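Local coordinates for protein protoporphyrinogen oxidase (Exiguobacterium sibiricum, PDB 3LOV) that binds FAD and probably oxidises coproporphyrinogen III to coproporphyrin III with molecular oxygen in bacterial heme biosynthesis, at residues 24-38 against 245-257. Sequence-based numbering, arbitrary orientation. Where two conformers were deposited one is given.
Sequences ERAFPDLNITLLEAG and VLERSEIRLETPL. With FAD (flavin-adenine dinucleotide), chain B.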
loop_
_atom_site.group_PDB
_atom_site.type_symbol
_atom_site.label_atom_id
_atom_site.label_comp_id
_atom_site.label_asym_id
_atom_site.label_seq_id
_atom_site.Cartn_x
_atom_site.Cartn_y
_atom_site.Cartn_z
ATOM N N GLU A 24 4.915 9.216 -23.190
ATOM C CA GLU A 24 4.820 10.385 -24.102
ATOM C C GLU A 24 6.200 11.039 -24.259
ATOM O O GLU A 24 6.612 11.350 -25.366
ATOM C CB GLU A 24 3.739 11.390 -23.692
ATOM C CG GLU A 24 2.335 10.896 -24.015
ATOM C CD GLU A 24 1.255 11.955 -23.979
ATOM O OE1 GLU A 24 1.552 13.133 -23.656
ATOM O OE2 GLU A 24 0.074 11.587 -24.298
ATOM N N ARG A 25 6.951 11.104 -23.173
ATOM C CA ARG A 25 8.245 11.769 -23.187
ATOM C C ARG A 25 9.344 10.887 -23.737
ATOM O O ARG A 25 10.187 11.362 -24.471
ATOM C CB ARG A 25 8.613 12.253 -21.794
ATOM C CG ARG A 25 8.028 13.601 -21.501
ATOM C CD ARG A 25 7.353 13.646 -20.146
ATOM N NE ARG A 25 6.426 14.765 -20.105
ATOM C CZ ARG A 25 5.143 14.674 -20.423
ATOM N NH1 ARG A 25 4.619 13.511 -20.769
ATOM N NH2 ARG A 25 4.378 15.744 -20.364
ATOM N N ALA A 26 9.357 9.605 -23.382
ATOM C CA ALA A 26 10.449 8.729 -23.844
ATOM C C ALA A 26 10.402 8.438 -25.355
ATOM O O ALA A 26 11.439 8.160 -25.960
ATOM C CB ALA A 26 10.484 7.422 -23.068
ATOM N N PHE A 27 9.202 8.484 -25.943
ATOM C CA PHE A 27 8.970 8.064 -27.342
ATOM C C PHE A 27 8.082 9.017 -28.067
ATOM O O PHE A 27 6.921 8.704 -28.296
ATOM C CB PHE A 27 8.262 6.724 -27.376
ATOM C CG PHE A 27 8.887 5.712 -26.519
ATOM C CD1 PHE A 27 10.201 5.374 -26.716
ATOM C CD2 PHE A 27 8.166 5.083 -25.522
ATOM C CE1 PHE A 27 10.800 4.431 -25.924
ATOM C CE2 PHE A 27 8.756 4.135 -24.725
ATOM C CZ PHE A 27 10.079 3.811 -24.916
ATOM N N PRO A 28 8.613 10.172 -28.460
ATOM C CA PRO A 28 7.801 11.143 -29.179
ATOM C C PRO A 28 7.107 10.569 -30.448
ATOM O O PRO A 28 6.043 11.041 -30.809
ATOM C CB PRO A 28 8.816 12.240 -29.554
ATOM C CG PRO A 28 9.881 12.128 -28.512
ATOM C CD PRO A 28 10.000 10.630 -28.283
ATOM N N ASP A 29 7.698 9.554 -31.085
ATOM C CA ASP A 29 7.195 9.024 -32.363
ATOM C C ASP A 29 6.273 7.809 -32.204
ATOM O O ASP A 29 5.762 7.319 -33.196
ATOM C CB ASP A 29 8.359 8.619 -33.284
ATOM C CG ASP A 29 9.230 9.811 -33.716
ATOM O OD1 ASP A 29 8.723 10.963 -33.727
ATOM O OD2 ASP A 29 10.424 9.586 -34.057
ATOM N N LEU A 30 6.051 7.345 -30.977
ATOM C CA LEU A 30 5.193 6.183 -30.725
ATOM C C LEU A 30 3.754 6.545 -30.348
ATOM O O LEU A 30 3.499 7.371 -29.463
ATOM C CB LEU A 30 5.782 5.340 -29.595
ATOM C CG LEU A 30 5.343 3.879 -29.495
ATOM C CD1 LEU A 30 6.031 3.092 -30.587
ATOM C CD2 LEU A 30 5.680 3.338 -28.093
ATOM N N ASN A 31 2.822 5.866 -31.003
ATOM C CA ASN A 31 1.391 5.990 -30.745
ATOM C C ASN A 31 1.019 5.289 -29.434
ATOM O O ASN A 31 1.480 4.167 -29.209
ATOM C CB ASN A 31 0.622 5.341 -31.911
ATOM C CG ASN A 31 1.026 5.935 -33.283
ATOM O OD1 ASN A 31 0.529 7.014 -33.665
ATOM N ND2 ASN A 31 1.984 5.267 -33.987
ATOM N N ILE A 32 0.160 5.922 -28.616
ATOM C CA ILE A 32 -0.131 5.421 -27.239
ATOM C C ILE A 32 -1.618 5.361 -27.043
ATOM O O ILE A 32 -2.300 6.366 -27.217
ATOM C CB ILE A 32 0.493 6.312 -26.143
ATOM C CG1 ILE A 32 2.023 6.333 -26.302
ATOM C CG2 ILE A 32 0.090 5.791 -24.736
ATOM C CD1 ILE A 32 2.724 7.544 -25.719
ATOM N N THR A 33 -2.128 4.160 -26.776
ATOM C CA THR A 33 -3.530 3.976 -26.417
ATOM C C THR A 33 -3.602 3.324 -25.041
ATOM O O THR A 33 -2.792 2.436 -24.730
ATOM C CB THR A 33 -4.259 3.118 -27.460
ATOM O OG1 THR A 33 -4.147 3.742 -28.748
ATOM C CG2 THR A 33 -5.754 2.926 -27.092
ATOM N N LEU A 34 -4.529 3.797 -24.215
ATOM C CA LEU A 34 -4.739 3.231 -22.876
ATOM C C LEU A 34 -6.161 2.715 -22.761
ATOM O O LEU A 34 -7.131 3.481 -22.919
ATOM C CB LEU A 34 -4.472 4.256 -21.784
ATOM C CG LEU A 34 -4.456 3.731 -20.342
ATOM C CD1 LEU A 34 -3.408 4.473 -19.482
ATOM C CD2 LEU A 34 -5.849 3.757 -19.705
ATOM N N LEU A 35 -6.260 1.418 -22.475
ATOM C CA LEU A 35 -7.537 0.725 -22.246
ATOM C C LEU A 35 -7.832 0.572 -20.746
ATOM O O LEU A 35 -7.067 -0.074 -19.991
ATOM C CB LEU A 35 -7.478 -0.653 -22.896
ATOM C CG LEU A 35 -7.098 -0.751 -24.400
ATOM C CD1 LEU A 35 -7.061 -2.240 -24.916
ATOM C CD2 LEU A 35 -8.060 0.076 -25.216
ATOM N N GLU A 36 -8.950 1.141 -20.315
ATOM C CA GLU A 36 -9.429 1.016 -18.935
ATOM C C GLU A 36 -10.762 0.279 -18.953
ATOM O O GLU A 36 -11.637 0.666 -19.704
ATOM C CB GLU A 36 -9.606 2.408 -18.318
ATOM C CG GLU A 36 -10.379 2.479 -17.009
ATOM C CD GLU A 36 -9.930 1.478 -15.924
ATOM O OE1 GLU A 36 -8.720 1.352 -15.673
ATOM O OE2 GLU A 36 -10.809 0.864 -15.281
ATOM N N ALA A 37 -10.912 -0.761 -18.128
ATOM C CA ALA A 37 -12.132 -1.576 -18.125
ATOM C C ALA A 37 -13.379 -0.862 -17.627
ATOM O O ALA A 37 -14.469 -1.172 -18.061
ATOM C CB ALA A 37 -11.936 -2.823 -17.316
ATOM N N GLY A 38 -13.236 0.062 -16.694
ATOM C CA GLY A 38 -14.409 0.620 -16.001
ATOM C C GLY A 38 -14.777 2.013 -16.464
ATOM O O GLY A 38 -14.288 2.528 -17.476
ATOM N N VAL A 245 -2.561 16.412 -18.557
ATOM C CA VAL A 245 -1.282 16.708 -19.200
ATOM C C VAL A 245 -0.867 15.752 -20.328
ATOM O O VAL A 245 0.128 15.971 -20.986
ATOM C CB VAL A 245 -0.104 16.849 -18.157
ATOM C CG1 VAL A 245 -0.480 17.863 -17.083
ATOM C CG2 VAL A 245 0.285 15.514 -17.523
ATOM N N LEU A 246 -1.591 14.657 -20.533
ATOM C CA LEU A 246 -1.315 13.777 -21.658
ATOM C C LEU A 246 -1.720 14.540 -22.926
ATOM O O LEU A 246 -2.805 15.111 -22.987
ATOM C CB LEU A 246 -2.092 12.467 -21.522
ATOM C CG LEU A 246 -1.756 11.643 -20.273
ATOM C CD1 LEU A 246 -2.802 10.522 -20.094
ATOM C CD2 LEU A 246 -0.340 11.107 -20.355
ATOM N N GLU A 247 -0.842 14.567 -23.920
ATOM C CA GLU A 247 -1.119 15.350 -25.134
ATOM C C GLU A 247 -1.489 14.548 -26.365
ATOM O O GLU A 247 -2.045 15.103 -27.305
ATOM C CB GLU A 247 0.073 16.245 -25.462
ATOM C CG GLU A 247 0.212 17.395 -24.485
ATOM C CD GLU A 247 1.337 18.354 -24.853
ATOM O OE1 GLU A 247 2.547 17.987 -24.738
ATOM O OE2 GLU A 247 0.987 19.486 -25.254
ATOM N N ARG A 248 -1.160 13.270 -26.402
ATOM C CA ARG A 248 -1.505 12.482 -27.564
ATOM C C ARG A 248 -1.997 11.059 -27.268
ATOM O O ARG A 248 -2.481 10.378 -28.162
ATOM C CB ARG A 248 -0.325 12.469 -28.534
ATOM C CG ARG A 248 0.815 11.610 -28.118
ATOM C CD ARG A 248 1.820 11.494 -29.264
ATOM N NE ARG A 248 2.810 10.461 -28.998
ATOM C CZ ARG A 248 3.842 10.595 -28.173
ATOM N NH1 ARG A 248 4.058 11.738 -27.550
ATOM N NH2 ARG A 248 4.682 9.579 -27.993
ATOM N N SER A 249 -1.915 10.623 -26.023
ATOM C CA SER A 249 -2.409 9.288 -25.650
ATOM C C SER A 249 -3.917 9.212 -25.768
ATOM O O SER A 249 -4.602 10.094 -25.295
ATOM C CB SER A 249 -2.032 9.003 -24.207
ATOM O OG SER A 249 -0.635 8.966 -24.043
ATOM N N GLU A 250 -4.427 8.181 -26.407
ATOM C CA GLU A 250 -5.868 7.981 -26.493
ATOM C C GLU A 250 -6.354 7.126 -25.316
ATOM O O GLU A 250 -5.905 6.009 -25.142
ATOM C CB GLU A 250 -6.222 7.288 -27.788
ATOM C CG GLU A 250 -7.721 7.369 -28.107
ATOM C CD GLU A 250 -8.190 6.265 -29.030
ATOM O OE1 GLU A 250 -7.337 5.601 -29.658
ATOM O OE2 GLU A 250 -9.418 6.061 -29.130
ATOM N N ILE A 251 -7.279 7.659 -24.509
ATOM C CA ILE A 251 -7.785 6.952 -23.324
ATOM C C ILE A 251 -9.129 6.337 -23.685
ATOM O O ILE A 251 -10.057 7.080 -23.997
ATOM C CB ILE A 251 -8.066 7.896 -22.107
ATOM C CG1 ILE A 251 -6.855 8.766 -21.719
ATOM C CG2 ILE A 251 -8.609 7.089 -20.935
ATOM C CD1 ILE A 251 -5.946 8.204 -20.772
ATOM N N ARG A 252 -9.266 5.011 -23.594
ATOM C CA ARG A 252 -10.573 4.386 -23.837
ATOM C C ARG A 252 -11.155 3.854 -22.535
ATOM O O ARG A 252 -10.657 2.878 -21.983
ATOM C CB ARG A 252 -10.479 3.245 -24.864
ATOM C CG ARG A 252 -9.685 3.550 -26.165
ATOM C CD ARG A 252 -10.545 3.591 -27.416
ATOM N NE ARG A 252 -11.157 2.302 -27.736
ATOM C CZ ARG A 252 -10.580 1.332 -28.447
ATOM N NH1 ARG A 252 -9.345 1.470 -28.928
ATOM N NH2 ARG A 252 -11.246 0.195 -28.661
ATOM N N LEU A 253 -12.206 4.474 -22.045
ATOM C CA LEU A 253 -12.868 3.976 -20.839
ATOM C C LEU A 253 -13.844 2.856 -21.235
ATOM O O LEU A 253 -14.145 2.662 -22.411
ATOM C CB LEU A 253 -13.608 5.102 -20.124
ATOM C CG LEU A 253 -12.804 6.268 -19.570
ATOM C CD1 LEU A 253 -13.789 7.338 -19.056
ATOM C CD2 LEU A 253 -11.794 5.822 -18.485
ATOM N N GLU A 254 -14.341 2.139 -20.248
ATOM C CA GLU A 254 -15.286 1.065 -20.466
ATOM C C GLU A 254 -14.808 0.136 -21.581
ATOM O O GLU A 254 -15.600 -0.282 -22.384
ATOM C CB GLU A 254 -16.681 1.633 -20.814
ATOM C CG GLU A 254 -17.301 2.517 -19.756
ATOM C CD GLU A 254 -17.911 1.768 -18.561
ATOM O OE1 GLU A 254 -17.819 0.539 -18.472
ATOM O OE2 GLU A 254 -18.479 2.425 -17.669
ATOM N N THR A 255 -13.514 -0.172 -21.639
ATOM C CA THR A 255 -12.978 -1.024 -22.678
ATOM C C THR A 255 -12.026 -2.042 -22.081
ATOM O O THR A 255 -10.824 -1.914 -22.176
ATOM C CB THR A 255 -12.291 -0.225 -23.767
ATOM O OG1 THR A 255 -13.148 0.836 -24.171
ATOM C CG2 THR A 255 -11.978 -1.111 -24.971
ATOM N N PRO A 256 -12.577 -3.091 -21.472
ATOM C CA PRO A 256 -11.676 -4.070 -20.913
ATOM C C PRO A 256 -10.930 -4.812 -21.994
ATOM O O PRO A 256 -11.460 -5.006 -23.084
ATOM C CB PRO A 256 -12.606 -5.020 -20.164
ATOM C CG PRO A 256 -13.923 -4.809 -20.761
ATOM C CD PRO A 256 -13.968 -3.346 -21.075
ATOM N N LEU A 257 -9.696 -5.204 -21.704
ATOM C CA LEU A 257 -8.943 -6.084 -22.596
ATOM C C LEU A 257 -9.407 -7.484 -22.263
ATOM O O LEU A 257 -9.401 -7.866 -21.098
ATOM C CB LEU A 257 -7.431 -5.971 -22.360
ATOM C CG LEU A 257 -6.561 -7.021 -23.059
ATOM C CD1 LEU A 257 -6.664 -6.800 -24.579
ATOM C CD2 LEU A 257 -5.085 -7.018 -22.586
HETATM P PA FAD B . -5.133 -0.377 -9.633
HETATM O O1A FAD B . -5.307 0.902 -8.887
HETATM O O2A FAD B . -5.780 -1.603 -9.107
HETATM O O5B FAD B . -5.617 -0.150 -11.132
HETATM C C5B FAD B . -5.876 -1.210 -12.017
HETATM C C4B FAD B . -6.704 -0.650 -13.180
HETATM O O4B FAD B . -6.830 -1.620 -14.222
HETATM C C3B FAD B . -8.088 -0.248 -12.712
HETATM O O3B FAD B . -8.455 1.032 -13.196
HETATM C C2B FAD B . -8.930 -1.368 -13.292
HETATM O O2B FAD B . -10.219 -0.974 -13.608
HETATM C C1B FAD B . -8.185 -1.724 -14.561
HETATM N N9A FAD B . -8.447 -3.068 -15.098
HETATM C C8A FAD B . -8.705 -4.270 -14.478
HETATM N N7A FAD B . -8.881 -5.243 -15.408
HETATM C C5A FAD B . -8.740 -4.663 -16.638
HETATM C C6A FAD B . -8.789 -5.145 -17.948
HETATM N N6A FAD B . -8.986 -6.436 -18.201
HETATM N N1A FAD B . -8.601 -4.273 -19.008
HETATM C C2A FAD B . -8.322 -2.946 -18.780
HETATM N N3A FAD B . -8.247 -2.476 -17.482
HETATM C C4A FAD B . -8.472 -3.310 -16.446
HETATM N N1 FAD B . -0.324 2.942 -1.290
HETATM C C2 FAD B . 0.286 4.034 -0.737
HETATM O O2 FAD B . 1.336 4.480 -1.219
HETATM N N3 FAD B . -0.258 4.624 0.375
HETATM C C4 FAD B . -1.373 4.152 0.966
HETATM O O4 FAD B . -1.818 4.744 1.932
HETATM C C4X FAD B . -1.993 3.032 0.454
HETATM N N5 FAD B . -3.166 2.571 1.027
HETATM C C5X FAD B . -3.783 1.447 0.472
HETATM C C6 FAD B . -4.948 0.938 1.055
HETATM C C7 FAD B . -5.577 -0.193 0.508
HETATM C C7M FAD B . -6.832 -0.729 1.133
HETATM C C8 FAD B . -5.064 -0.801 -0.653
HETATM C C8M FAD B . -5.704 -2.031 -1.271
HETATM C C9 FAD B . -3.915 -0.293 -1.252
HETATM C C9A FAD B . -3.257 0.828 -0.697
HETATM N N10 FAD B . -2.099 1.340 -1.296
HETATM C C10 FAD B . -1.467 2.441 -0.705
HETATM C "C1'" FAD B . -1.460 0.733 -2.522
HETATM C "C2'" FAD B . -1.945 1.512 -3.770
HETATM O "O2'" FAD B . -3.310 1.351 -3.883
HETATM C "C3'" FAD B . -1.288 1.039 -5.073
HETATM O "O3'" FAD B . 0.045 1.534 -5.035
HETATM C "C4'" FAD B . -1.928 1.566 -6.383
HETATM O "O4'" FAD B . -3.288 1.948 -6.301
HETATM C "C5'" FAD B . -1.886 0.519 -7.480
HETATM O "O5'" FAD B . -2.337 1.097 -8.679
HETATM P P FAD B . -2.329 0.228 -9.996
HETATM O O1P FAD B . -1.125 -0.674 -10.085
HETATM O O2P FAD B . -2.632 1.028 -11.240
HETATM O O3P FAD B . -3.590 -0.794 -9.789
HETATM O O HOH W 1 -1.058 8.421 -29.484
HETATM O O HOH W 2 -5.755 3.148 -30.725
#
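Thr33, Leu34 and Leu35 pair in parallel register with Glu250, Ile251 and Arg252, adding outermost strand 250-252 to strand 31-35 in the five-stranded Rossmann-type sheet that binds FAD. The backbone ladder runs through Ile32 O, Leu34 N, Leu34 O and Glu36 N; its shortest rung, Arg252 N to Leu34 O, measures 2.7 Å with a 179° angle at hydrogen. Past the paired strands, Glu36 O accepts from Thr255 N, and Gly38 O from Glu254 N.

Polar side chains tie the entry to strand 250-252 to the end of helix 14-26 and the turn that follows it. The carboxylate of Glu24 accepts from three successive loop amides: its OE1 takes Glu247 N at 2.8 Å through the syn lone pair, while OE2 accepts Arg248 N, Ser249 N and the hydroxyl of Ser249. Ser249 OG to Glu24 OE2 is 2.7 Å, met from the anti side. Three donors on one buried oxygen would probably favour the charged carboxylate. Arg248 reaches the other way, its chain extended from CG to NE, and grips Leu30 O side-on with NE and NH2 (2.9 Å from NH2). Pro28 O lies over one guanidinium face, Ile32 CD1 and Glu24 CG over the opposite one.

Carbon contacts follow the strands: Leu35 runs alongside the aliphatic part of Arg252 (Leu35 CD2 to Arg252 CG, 4.0 Å), before the guanidinium goes on to a salt bridge with Glu276; Ala37 CB meets Pro256 CB at 3.7 Å.

Both segments reach the cofactor near their C-terminal ends. Glu36, bent at chi2 (49°), holds the adenosine ribose, OE2 receiving O2B and OE1 receiving O3B, as the acidic residue after the second Rossmann strand does. Leu257 reads the adenine edge with its backbone: N donates to FAD N1A at 3.1 Å, and O accepts from N6A.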